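Local structure of SusD superfamily protein (Bacteroides thetaiotaomicron, 3MCX) at residues S195-L207 with Q250-I262. The protein is of unknown function but, as a SusD-family protein of the outer membrane, probably helps to capture nutrient glycans at the cell surface. Residues are numbered along the deposited sequence; the frame is centred on the assembly and turned at random. Where two conformers were deposited one is given.
Sequences SNGYINYWAAQAL and QDFQSESLFELYI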
loop_
_atom_site.group_PDB
_atom_site.type_symbol
_atom_site.label_atom_id
_atom_site.label_comp_id
_atom_site.label_asym_id
_atom_site.label_seq_id
_atom_site.Cartn_x
_atom_site.Cartn_y
_atom_site.Cartn_z
ATOM N N SER A 195 6.947 8.406 16.274
ATOM C CA SER A 195 6.332 9.634 15.781
ATOM C C SER A 195 4.943 9.342 15.205
ATOM O O SER A 195 4.761 9.206 14.028
ATOM C CB SER A 195 7.236 10.312 14.743
ATOM O OG SER A 195 6.957 11.703 14.710
ATOM N N ASN A 196 3.954 9.265 16.088
ATOM C CA ASN A 196 2.601 8.921 15.682
ATOM C C ASN A 196 1.980 9.925 14.723
ATOM O O ASN A 196 1.759 11.078 15.089
ATOM C CB ASN A 196 1.688 8.807 16.926
ATOM C CG ASN A 196 2.044 7.637 17.825
ATOM O OD1 ASN A 196 2.842 6.776 17.471
ATOM N ND2 ASN A 196 1.436 7.602 19.002
ATOM N N GLY A 197 1.702 9.501 13.487
ATOM C CA GLY A 197 1.045 10.349 12.508
ATOM C C GLY A 197 1.966 10.861 11.435
ATOM O O GLY A 197 1.497 11.466 10.481
ATOM N N TYR A 198 3.272 10.629 11.610
ATOM C CA TYR A 198 4.331 11.263 10.808
ATOM C C TYR A 198 5.440 10.272 10.509
ATOM O O TYR A 198 5.531 9.229 11.139
ATOM C CB TYR A 198 4.955 12.408 11.583
ATOM C CG TYR A 198 3.969 13.420 12.058
ATOM C CD1 TYR A 198 3.306 14.225 11.157
ATOM C CD2 TYR A 198 3.692 13.573 13.406
ATOM C CE1 TYR A 198 2.410 15.180 11.571
ATOM C CE2 TYR A 198 2.781 14.522 13.833
ATOM C CZ TYR A 198 2.147 15.320 12.907
ATOM O OH TYR A 198 1.241 16.265 13.307
ATOM N N ILE A 199 6.309 10.616 9.556
ATOM C CA ILE A 199 7.401 9.754 9.134
ATOM C C ILE A 199 8.650 9.972 9.965
ATOM O O ILE A 199 9.120 11.104 10.083
ATOM C CB ILE A 199 7.743 10.020 7.651
ATOM C CG1 ILE A 199 6.561 9.599 6.789
ATOM C CG2 ILE A 199 9.009 9.277 7.243
ATOM C CD1 ILE A 199 6.590 10.191 5.377
ATOM N N ASN A 200 9.175 8.893 10.564
ATOM C CA ASN A 200 10.464 8.899 11.237
ATOM C C ASN A 200 11.476 8.002 10.503
ATOM O O ASN A 200 11.175 7.458 9.436
ATOM C CB ASN A 200 10.309 8.524 12.716
ATOM C CG ASN A 200 9.987 7.045 12.938
ATOM O OD1 ASN A 200 9.868 6.270 11.980
ATOM N ND2 ASN A 200 9.824 6.661 14.217
ATOM N N TYR A 201 12.673 7.871 11.080
ATOM C CA TYR A 201 13.753 7.108 10.457
ATOM C C TYR A 201 13.319 5.661 10.187
ATOM O O TYR A 201 13.617 5.110 9.120
ATOM C CB TYR A 201 15.017 7.171 11.349
ATOM C CG TYR A 201 16.146 6.294 10.882
ATOM C CD1 TYR A 201 16.250 4.975 11.294
ATOM C CD2 TYR A 201 17.115 6.794 10.005
ATOM C CE1 TYR A 201 17.308 4.178 10.851
ATOM C CE2 TYR A 201 18.166 6.014 9.573
ATOM C CZ TYR A 201 18.250 4.718 9.991
ATOM O OH TYR A 201 19.289 3.969 9.535
ATOM N N TRP A 202 12.659 5.067 11.176
ATOM C CA TRP A 202 12.243 3.658 11.102
ATOM C C TRP A 202 11.233 3.447 9.986
ATOM O O TRP A 202 11.346 2.472 9.234
ATOM C CB TRP A 202 11.744 3.170 12.478
ATOM C CG TRP A 202 12.744 3.515 13.518
ATOM C CD1 TRP A 202 12.637 4.481 14.476
ATOM C CD2 TRP A 202 14.075 2.998 13.616
ATOM N NE1 TRP A 202 13.789 4.558 15.188
ATOM C CE2 TRP A 202 14.708 3.683 14.668
ATOM C CE3 TRP A 202 14.795 2.020 12.919
ATOM C CZ2 TRP A 202 16.028 3.420 15.056
ATOM C CZ3 TRP A 202 16.089 1.750 13.304
ATOM C CH2 TRP A 202 16.706 2.462 14.352
ATOM N N ALA A 203 10.264 4.352 9.863
ATOM C CA ALA A 203 9.292 4.300 8.782
ATOM C C ALA A 203 9.985 4.400 7.418
ATOM O O ALA A 203 9.639 3.702 6.467
ATOM C CB ALA A 203 8.279 5.444 8.915
ATOM N N ALA A 204 10.913 5.338 7.307
ATOM C CA ALA A 204 11.610 5.540 6.047
ATOM C C ALA A 204 12.462 4.327 5.624
ATOM O O ALA A 204 12.452 3.937 4.457
ATOM C CB ALA A 204 12.470 6.841 6.078
ATOM N N GLN A 205 13.164 3.711 6.560
ATOM C CA GLN A 205 13.907 2.497 6.231
ATOM C C GLN A 205 12.946 1.362 5.888
ATOM O O GLN A 205 13.236 0.593 4.976
ATOM C CB GLN A 205 14.843 2.092 7.382
ATOM C CG GLN A 205 16.143 2.859 7.445
ATOM C CD GLN A 205 17.121 2.398 6.356
ATOM O OE1 GLN A 205 16.887 2.609 5.173
ATOM N NE2 GLN A 205 18.191 1.741 6.761
ATOM N N ALA A 206 11.819 1.262 6.590
ATOM C CA ALA A 206 10.796 0.257 6.282
ATOM C C ALA A 206 10.289 0.458 4.857
ATOM O O ALA A 206 10.218 -0.490 4.067
ATOM C CB ALA A 206 9.624 0.346 7.289
ATOM N N LEU A 207 9.973 1.698 4.503
ATOM C CA LEU A 207 9.502 1.972 3.143
ATOM C C LEU A 207 10.592 1.682 2.106
ATOM O O LEU A 207 10.307 1.121 1.028
ATOM C CB LEU A 207 9.040 3.424 2.998
ATOM C CG LEU A 207 7.763 3.759 3.768
ATOM C CD1 LEU A 207 7.602 5.303 3.819
ATOM C CD2 LEU A 207 6.527 3.008 3.162
ATOM N N GLN A 250 -7.505 0.187 16.562
ATOM C CA GLN A 250 -6.888 0.969 17.626
ATOM C C GLN A 250 -5.704 1.751 17.048
ATOM O O GLN A 250 -4.908 1.228 16.248
ATOM C CB GLN A 250 -6.436 0.082 18.797
ATOM C CG GLN A 250 -7.585 -0.617 19.502
ATOM C CD GLN A 250 -8.593 0.367 20.049
ATOM O OE1 GLN A 250 -9.712 0.502 19.533
ATOM N NE2 GLN A 250 -8.195 1.089 21.074
ATOM N N ASP A 251 -5.595 3.016 17.444
ATOM C CA ASP A 251 -4.553 3.903 16.905
ATOM C C ASP A 251 -3.144 3.500 17.357
ATOM O O ASP A 251 -2.929 3.190 18.535
ATOM C CB ASP A 251 -4.785 5.339 17.389
ATOM C CG ASP A 251 -5.962 6.032 16.720
ATOM O OD1 ASP A 251 -6.672 5.434 15.890
ATOM O OD2 ASP A 251 -6.142 7.213 17.047
ATOM N N PHE A 252 -2.184 3.569 16.445
ATOM C CA PHE A 252 -0.748 3.547 16.775
ATOM C C PHE A 252 -0.328 2.383 17.685
ATOM O O PHE A 252 0.323 2.569 18.693
ATOM C CB PHE A 252 -0.327 4.897 17.371
ATOM C CG PHE A 252 -0.740 6.072 16.517
ATOM C CD1 PHE A 252 -0.259 6.217 15.246
ATOM C CD2 PHE A 252 -1.629 7.003 17.004
ATOM C CE1 PHE A 252 -0.657 7.275 14.463
ATOM C CE2 PHE A 252 -2.008 8.082 16.222
ATOM C CZ PHE A 252 -1.520 8.202 14.968
ATOM N N GLN A 253 -0.695 1.179 17.264
ATOM C CA GLN A 253 -0.342 -0.042 17.983
ATOM C C GLN A 253 1.110 -0.401 17.658
ATOM O O GLN A 253 1.731 0.213 16.809
ATOM C CB GLN A 253 -1.353 -1.147 17.649
ATOM C CG GLN A 253 -2.772 -0.776 18.113
ATOM C CD GLN A 253 -2.857 -0.601 19.631
ATOM O OE1 GLN A 253 -2.772 -1.578 20.370
ATOM N NE2 GLN A 253 -2.980 0.657 20.118
ATOM N N SER A 254 1.635 -1.393 18.367
ATOM C CA SER A 254 3.073 -1.600 18.474
ATOM C C SER A 254 3.805 -1.968 17.186
ATOM O O SER A 254 5.022 -1.810 17.134
ATOM C CB SER A 254 3.388 -2.642 19.557
ATOM O OG SER A 254 2.975 -3.942 19.162
ATOM N N GLU A 255 3.106 -2.448 16.167
ATOM C CA GLU A 255 3.773 -2.738 14.915
ATOM C C GLU A 255 3.793 -1.545 13.973
ATOM O O GLU A 255 4.536 -1.544 12.998
ATOM C CB GLU A 255 3.097 -3.898 14.176
ATOM C CG GLU A 255 3.276 -5.280 14.795
ATOM C CD GLU A 255 3.036 -6.426 13.796
ATOM O OE1 GLU A 255 2.980 -6.194 12.548
ATOM O OE2 GLU A 255 2.907 -7.566 14.288
ATOM N N SER A 256 2.936 -0.550 14.210
ATOM C CA SER A 256 2.734 0.530 13.242
ATOM C C SER A 256 3.952 1.426 13.129
ATOM O O SER A 256 4.372 2.004 14.143
ATOM C CB SER A 256 1.545 1.382 13.683
ATOM O OG SER A 256 1.325 2.391 12.726
ATOM N N LEU A 257 4.524 1.537 11.931
ATOM C CA LEU A 257 5.726 2.354 11.745
ATOM C C LEU A 257 5.397 3.736 11.179
ATOM O O LEU A 257 6.039 4.720 11.535
ATOM C CB LEU A 257 6.721 1.621 10.864
ATOM C CG LEU A 257 7.328 0.356 11.470
ATOM C CD1 LEU A 257 7.845 -0.557 10.358
ATOM C CD2 LEU A 257 8.470 0.697 12.394
ATOM N N PHE A 258 4.426 3.803 10.284
ATOM C CA PHE A 258 3.899 5.080 9.768
ATOM C C PHE A 258 2.411 4.872 9.563
ATOM O O PHE A 258 1.995 3.971 8.869
ATOM C CB PHE A 258 4.614 5.471 8.487
ATOM C CG PHE A 258 4.043 6.685 7.757
ATOM C CD1 PHE A 258 3.540 7.784 8.442
ATOM C CD2 PHE A 258 4.066 6.723 6.381
ATOM C CE1 PHE A 258 3.037 8.890 7.736
ATOM C CE2 PHE A 258 3.562 7.857 5.679
ATOM C CZ PHE A 258 3.034 8.899 6.369
ATOM N N GLU A 259 1.625 5.740 10.203
ATOM C CA GLU A 259 0.170 5.629 10.191
ATOM C C GLU A 259 -0.413 7.037 10.237
ATOM O O GLU A 259 -0.019 7.846 11.072
ATOM C CB GLU A 259 -0.257 4.798 11.398
ATOM C CG GLU A 259 -1.739 4.730 11.689
ATOM C CD GLU A 259 -1.977 3.838 12.910
ATOM O OE1 GLU A 259 -1.312 2.774 13.004
ATOM O OE2 GLU A 259 -2.769 4.185 13.800
ATOM N N LEU A 260 -1.350 7.312 9.332
ATOM C CA LEU A 260 -1.985 8.629 9.245
ATOM C C LEU A 260 -3.168 8.682 10.190
ATOM O O LEU A 260 -3.991 7.780 10.231
ATOM C CB LEU A 260 -2.411 8.937 7.812
ATOM C CG LEU A 260 -1.259 8.971 6.815
ATOM C CD1 LEU A 260 -1.800 8.863 5.393
ATOM C CD2 LEU A 260 -0.420 10.244 7.020
ATOM N N TYR A 261 -3.240 9.768 10.954
ATOM C CA TYR A 261 -4.267 9.967 11.977
ATOM C C TYR A 261 -5.546 10.477 11.338
ATOM O O TYR A 261 -5.526 11.483 10.586
ATOM C CB TYR A 261 -3.761 10.972 12.994
ATOM C CG TYR A 261 -4.688 11.250 14.145
ATOM C CD1 TYR A 261 -5.114 10.237 14.979
ATOM C CD2 TYR A 261 -5.149 12.551 14.413
ATOM C CE1 TYR A 261 -5.960 10.502 16.037
ATOM C CE2 TYR A 261 -5.986 12.825 15.484
ATOM C CZ TYR A 261 -6.388 11.797 16.296
ATOM O OH TYR A 261 -7.223 12.071 17.367
ATOM N N ILE A 262 -6.654 9.810 11.670
ATOM C CA ILE A 262 -7.985 10.114 11.178
ATOM C C ILE A 262 -8.931 10.301 12.343
ATOM O O ILE A 262 -8.934 9.530 13.314
ATOM C CB ILE A 262 -8.529 8.942 10.320
ATOM C CG1 ILE A 262 -7.629 8.658 9.102
ATOM C CG2 ILE A 262 -10.015 9.135 9.936
ATOM C CD1 ILE A 262 -7.598 9.782 8.076
HETATM O O HOH W 1 1.031 4.591 20.470
HETATM O O HOH W 2 -1.227 11.923 10.511
HETATM O O HOH W 3 2.979 7.112 12.513
HETATM O O HOH W 4 6.848 7.119 11.848
#
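N196 lies flat on the ring of F252, the amide and ring planes only 3° apart. From CB outward, the side-chain atoms of N196 follow F252: CB sits over the centre of the face, 3.5 Å from the centroid; CG is 3.5 Å from F252 CG; OD1 and ND2 extend past the rim, on the F252 CB side. With CG anti to the carbonyl carbon (chi1 -67°) and a small chi2 (-10°), the amide plane runs alongside the ring and outward over its CG-CB end. E259 OE2 lies over the opposite face, offset toward the rim, and takes the F252 backbone N-H at 2.8 Å, while S256 OG bonds to E259 OE1. Replacing F252 by an alanine would probably open a gap between N196 and the E259 carboxylate and leave the asparagine amide free to turn. Next to this stack G197 brings its CA to 3.1 Å from E259 O, a CA-H...O contact. In the predominantly helical SusD fold, the type II turn S195 to Y198 packs on F252 of the loop before strand 256-260 and on the strand itself, while the first turns of helix 201-214 lie on L257 and F258; the strand pairs antiparallel with 351-355, and a classic beta bulge at L257 and F258 faces I354. I199 CG1 stands over the centre of the F258 ring, which M128 of helix 115-140 also touches. A203 CB meets F258 CB at 3.7 Å, and A206 CB touches L257 CD1. One water donates to both Y198 O and L257 O, another accepts from the backbone N of G197 and of E259, and a third joins G197 O to Y261 N.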